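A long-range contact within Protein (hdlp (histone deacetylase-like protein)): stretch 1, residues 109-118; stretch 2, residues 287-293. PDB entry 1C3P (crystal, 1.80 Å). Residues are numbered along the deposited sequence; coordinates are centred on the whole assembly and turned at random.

Stretch 1 (109-118) STVQAIEEFL
Stretch 2, residues 287-293: GEGVYLG

A helix, residues 109-118, packs against a short strand, 290-292, with the two chain directions nearly antiparallel at 156° and the axes 8.4 Å apart at closest approach. Two pairs set the register: I114 CA lies 6.3 Å from V290 CA, and T110 CA lies 7.2 Å from L292 CA. No hydrogen bond crosses the contact; 328 Å² of surface is buried between them, with the side-chain packing centred on V290 and F117. Regular i to i+4 bonds, such as F117 N to A113 O at 3.0 Å, tie the helix together along this stretch.

Stretch 2 opens at G287, which leaves a preceding helix with phi/psi 77/-157, a positive phi that favours glycine. E288 (-80/143, chi1 m, chi2 m) starts its side chain toward the helix, but the end leads away; its O lies 3.5 Å from F117 CZ, and its CB 4.1 Å from F117 CE1. G289, extended at -141/-168, brings its O to 3.6 Å from F117 CD1. Its N donates to Y291 OH at 3.0 Å, while Y291 OH donates to E288 OE1 at 2.8 Å, so the tyrosine braces the approach to the strand.

V290 (-96/126, chi1 t) is the centre. Its CG1 sits 4.0 Å from both A113 CB and I114 CG1, and its CG2 lies 3.7 Å from F117 CG. The branched valine thus meets three helix residues: small A113, pointing toward the strand, I114 (m, t), set sideways, and F117 (chi1 t, chi2 78°), whose ring also touches the loop at E288 and G289.

Y291 (-105/130, chi1 m) adds little directly. L292 (-124/159, m, t) starts sideways, yet its end comes nearer, placing CD2 3.5 Å from T110 OG1. That hydroxyl, on an m rotamer, is hydrogen-bonded elsewhere in the structure, so its polar need is met although a methyl lies beside it. G293 makes no contact.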

ATOM      1  N   SER A 109      -0.684 -13.495   1.523  1.00 15.26           N
ATOM      2  CA  SER A 109      -1.607 -13.030   0.479  1.00 14.54           C
ATOM      3  C   SER A 109      -0.865 -12.359  -0.685  1.00 15.56           C
ATOM      4  O   SER A 109      -1.333 -12.351  -1.840  1.00 17.00           O
ATOM      5  CB  SER A 109      -2.645 -12.077   1.086  1.00 15.58           C
ATOM      6  OG  SER A 109      -3.453 -12.753   2.039  1.00 16.97           O
ATOM      7  N   THR A 110       0.290 -11.777  -0.388  1.00 14.37           N
ATOM      8  CA  THR A 110       1.093 -11.162  -1.431  1.00 12.89           C
ATOM      9  C   THR A 110       1.766 -12.248  -2.245  1.00 18.44           C
ATOM     10  O   THR A 110       1.878 -12.114  -3.460  1.00 16.30           O
ATOM     11  CB  THR A 110       2.125 -10.197  -0.841  1.00 14.54           C
ATOM     12  OG1 THR A 110       1.441  -8.994  -0.466  1.00 18.11           O
ATOM     13  CG2 THR A 110       3.254  -9.903  -1.849  1.00 12.91           C
ATOM     14  N   VAL A 111       2.195 -13.332  -1.594  1.00 15.20           N
ATOM     15  CA  VAL A 111       2.796 -14.416  -2.343  1.00 20.45           C
ATOM     16  C   VAL A 111       1.696 -15.029  -3.225  1.00 18.21           C
ATOM     17  O   VAL A 111       1.927 -15.365  -4.392  1.00 18.65           O
ATOM     18  CB  VAL A 111       3.413 -15.502  -1.413  1.00 20.02           C
ATOM     19  CG1 VAL A 111       3.907 -16.669  -2.255  1.00 21.79           C
ATOM     20  CG2 VAL A 111       4.583 -14.915  -0.624  1.00 19.07           C
ATOM     21  N   GLN A 112       0.489 -15.158  -2.679  1.00 16.82           N
ATOM     22  CA  GLN A 112      -0.624 -15.696  -3.457  1.00 20.13           C
ATOM     23  C   GLN A 112      -0.910 -14.798  -4.651  1.00 23.99           C
ATOM     24  O   GLN A 112      -1.181 -15.278  -5.745  1.00 17.94           O
ATOM     25  CB  GLN A 112      -1.878 -15.824  -2.591  1.00 22.39           C
ATOM     26  CG  GLN A 112      -1.714 -16.793  -1.438  1.00 21.17           C
ATOM     27  CD  GLN A 112      -2.943 -16.870  -0.578  1.00 24.82           C
ATOM     28  OE1 GLN A 112      -3.836 -17.701  -0.807  1.00 25.62           O
ATOM     29  NE2 GLN A 112      -3.019 -15.987   0.408  1.00 13.16           N
ATOM     30  N   ALA A 113      -0.877 -13.487  -4.446  1.00 15.60           N
ATOM     31  CA  ALA A 113      -1.109 -12.575  -5.565  1.00 15.04           C
ATOM     32  C   ALA A 113      -0.054 -12.817  -6.643  1.00 14.84           C
ATOM     33  O   ALA A 113      -0.346 -12.816  -7.838  1.00 21.05           O
ATOM     34  CB  ALA A 113      -1.041 -11.137  -5.101  1.00 18.65           C
ATOM     35  N   ILE A 114       1.186 -13.005  -6.226  1.00 16.45           N
ATOM     36  CA  ILE A 114       2.227 -13.250  -7.212  1.00 15.38           C
ATOM     37  C   ILE A 114       2.015 -14.596  -7.898  1.00 18.02           C
ATOM     38  O   ILE A 114       2.188 -14.712  -9.124  1.00 20.38           O
ATOM     39  CB  ILE A 114       3.611 -13.194  -6.582  1.00 15.22           C
ATOM     40  CG1 ILE A 114       3.870 -11.761  -6.080  1.00 19.28           C
ATOM     41  CG2 ILE A 114       4.666 -13.575  -7.627  1.00 15.72           C
ATOM     42  CD1 ILE A 114       5.084 -11.654  -5.125  1.00 13.43           C
ATOM     43  N   GLU A 115       1.632 -15.609  -7.122  1.00 15.27           N
ATOM     44  CA  GLU A 115       1.371 -16.943  -7.693  1.00 21.48           C
ATOM     45  C   GLU A 115       0.315 -16.845  -8.792  1.00 23.55           C
ATOM     46  O   GLU A 115       0.461 -17.429  -9.870  1.00 23.03           O
ATOM     47  CB  GLU A 115       0.880 -17.926  -6.617  1.00 21.76           C
ATOM     48  CG  GLU A 115       1.940 -18.366  -5.630  1.00 15.78           C
ATOM     49  CD  GLU A 115       1.372 -19.163  -4.463  1.00 20.04           C
ATOM     50  OE1 GLU A 115       0.135 -19.358  -4.389  1.00 21.48           O
ATOM     51  OE2 GLU A 115       2.162 -19.588  -3.599  1.00 26.59           O
ATOM     52  N   GLU A 116      -0.752 -16.106  -8.510  1.00 22.73           N
ATOM     53  CA  GLU A 116      -1.836 -15.934  -9.469  1.00 20.54           C
ATOM     54  C   GLU A 116      -1.376 -15.217 -10.720  1.00 25.39           C
ATOM     55  O   GLU A 116      -1.735 -15.608 -11.833  1.00 22.87           O
ATOM     56  CB  GLU A 116      -2.982 -15.168  -8.831  1.00 18.40           C
ATOM     57  CG  GLU A 116      -3.719 -15.961  -7.782  1.00 19.76           C
ATOM     58  CD  GLU A 116      -4.216 -17.285  -8.335  1.00 27.24           C
ATOM     59  OE1 GLU A 116      -4.967 -17.272  -9.330  1.00 18.44           O
ATOM     60  OE2 GLU A 116      -3.850 -18.333  -7.783  1.00 23.17           O
ATOM     61  N   PHE A 117      -0.581 -14.167 -10.537  1.00 18.78           N
ATOM     62  CA  PHE A 117      -0.078 -13.418 -11.675  1.00 22.11           C
ATOM     63  C   PHE A 117       0.779 -14.307 -12.573  1.00 23.87           C
ATOM     64  O   PHE A 117       0.693 -14.226 -13.800  1.00 24.40           O
ATOM     65  CB  PHE A 117       0.771 -12.240 -11.208  1.00 23.14           C
ATOM     66  CG  PHE A 117       1.261 -11.372 -12.333  1.00 24.06           C
ATOM     67  CD1 PHE A 117       0.410 -10.456 -12.939  1.00 19.67           C
ATOM     68  CD2 PHE A 117       2.566 -11.498 -12.812  1.00 24.08           C
ATOM     69  CE1 PHE A 117       0.847  -9.668 -14.012  1.00 23.68           C
ATOM     70  CE2 PHE A 117       3.012 -10.716 -13.883  1.00 24.04           C
ATOM     71  CZ  PHE A 117       2.150  -9.802 -14.482  1.00 19.62           C
ATOM     72  N   LEU A 118       1.610 -15.147 -11.958  1.00 21.09           N
ATOM     73  CA  LEU A 118       2.494 -16.030 -12.697  1.00 20.73           C
ATOM     74  C   LEU A 118       1.751 -17.142 -13.421  1.00 26.49           C
ATOM     75  O   LEU A 118       2.314 -17.792 -14.300  1.00 26.34           O
ATOM     76  CB  LEU A 118       3.565 -16.609 -11.775  1.00 17.90           C
ATOM     77  CG  LEU A 118       4.599 -15.582 -11.281  1.00 26.20           C
ATOM     78  CD1 LEU A 118       5.591 -16.259 -10.369  1.00 34.23           C
ATOM     79  CD2 LEU A 118       5.339 -14.972 -12.462  1.00 27.16           C
ATOM     80  N   GLY A 287       1.730  -2.169 -18.626  1.00 23.76           N
ATOM     81  CA  GLY A 287       0.899  -3.344 -18.801  1.00 24.17           C
ATOM     82  C   GLY A 287       0.440  -3.849 -17.452  1.00 27.05           C
ATOM     83  O   GLY A 287       0.407  -3.088 -16.476  1.00 18.06           O
ATOM     84  N   GLU A 288       0.094  -5.131 -17.386  1.00 23.21           N
ATOM     85  CA  GLU A 288      -0.375  -5.725 -16.140  1.00 24.87           C
ATOM     86  C   GLU A 288       0.752  -6.090 -15.175  1.00 20.85           C
ATOM     87  O   GLU A 288       1.832  -6.537 -15.582  1.00 18.10           O
ATOM     88  CB  GLU A 288      -1.202  -6.979 -16.417  1.00 29.25           C
ATOM     89  CG  GLU A 288      -2.519  -6.730 -17.155  1.00 42.63           C
ATOM     90  CD  GLU A 288      -3.430  -5.757 -16.427  1.00 43.77           C
ATOM     91  OE1 GLU A 288      -3.656  -5.937 -15.210  1.00 36.82           O
ATOM     92  OE2 GLU A 288      -3.935  -4.819 -17.076  1.00 51.56           O
ATOM     93  N   GLY A 289       0.476  -5.893 -13.890  1.00 26.12           N
ATOM     94  CA  GLY A 289       1.440  -6.197 -12.850  1.00 20.71           C
ATOM     95  C   GLY A 289       0.741  -6.795 -11.645  1.00 18.56           C
ATOM     96  O   GLY A 289      -0.428  -7.154 -11.735  1.00 16.59           O
ATOM     97  N   VAL A 290       1.453  -6.898 -10.525  1.00 19.86           N
ATOM     98  CA  VAL A 290       0.908  -7.453  -9.293  1.00 19.70           C
ATOM     99  C   VAL A 290       0.439  -6.260  -8.457  1.00 20.90           C
ATOM    100  O   VAL A 290       1.218  -5.330  -8.211  1.00 19.33           O
ATOM    101  CB  VAL A 290       2.006  -8.272  -8.547  1.00 19.04           C
ATOM    102  CG1 VAL A 290       1.486  -8.816  -7.203  1.00 15.54           C
ATOM    103  CG2 VAL A 290       2.453  -9.439  -9.439  1.00 20.40           C
ATOM    104  N   TYR A 291      -0.825  -6.285  -8.032  1.00 15.37           N
ATOM    105  CA  TYR A 291      -1.403  -5.180  -7.269  1.00 16.79           C
ATOM    106  C   TYR A 291      -1.588  -5.444  -5.769  1.00 14.97           C
ATOM    107  O   TYR A 291      -2.177  -6.451  -5.355  1.00 15.21           O
ATOM    108  CB  TYR A 291      -2.735  -4.787  -7.904  1.00 16.42           C
ATOM    109  CG  TYR A 291      -2.619  -4.653  -9.407  1.00 18.60           C
ATOM    110  CD1 TYR A 291      -3.354  -5.477 -10.270  1.00 21.77           C
ATOM    111  CD2 TYR A 291      -1.725  -3.751  -9.969  1.00 17.34           C
ATOM    112  CE1 TYR A 291      -3.188  -5.400 -11.662  1.00 22.55           C
ATOM    113  CE2 TYR A 291      -1.551  -3.667 -11.347  1.00 20.24           C
ATOM    114  CZ  TYR A 291      -2.278  -4.488 -12.186  1.00 25.85           C
ATOM    115  OH  TYR A 291      -2.086  -4.386 -13.547  1.00 25.57           O
ATOM    116  N   LEU A 292      -1.097  -4.506  -4.966  1.00 14.06           N
ATOM    117  CA  LEU A 292      -1.160  -4.621  -3.509  1.00 15.03           C
ATOM    118  C   LEU A 292      -1.864  -3.428  -2.900  1.00 16.62           C
ATOM    119  O   LEU A 292      -1.936  -2.366  -3.513  1.00 14.76           O
ATOM    120  CB  LEU A 292       0.265  -4.675  -2.929  1.00 13.66           C
ATOM    121  CG  LEU A 292       1.260  -5.684  -3.509  1.00 19.04           C
ATOM    122  CD1 LEU A 292       2.627  -5.517  -2.788  1.00 15.17           C
ATOM    123  CD2 LEU A 292       0.728  -7.085  -3.339  1.00 19.18           C
ATOM    124  N   GLY A 293      -2.371  -3.603  -1.676  1.00 18.62           N
ATOM    125  CA  GLY A 293      -3.029  -2.507  -0.991  1.00 17.10           C
ATOM    126  C   GLY A 293      -1.951  -1.623  -0.378  1.00 23.44           C
ATOM    127  O   GLY A 293      -0.821  -1.558  -0.876  1.00 23.60           O
TER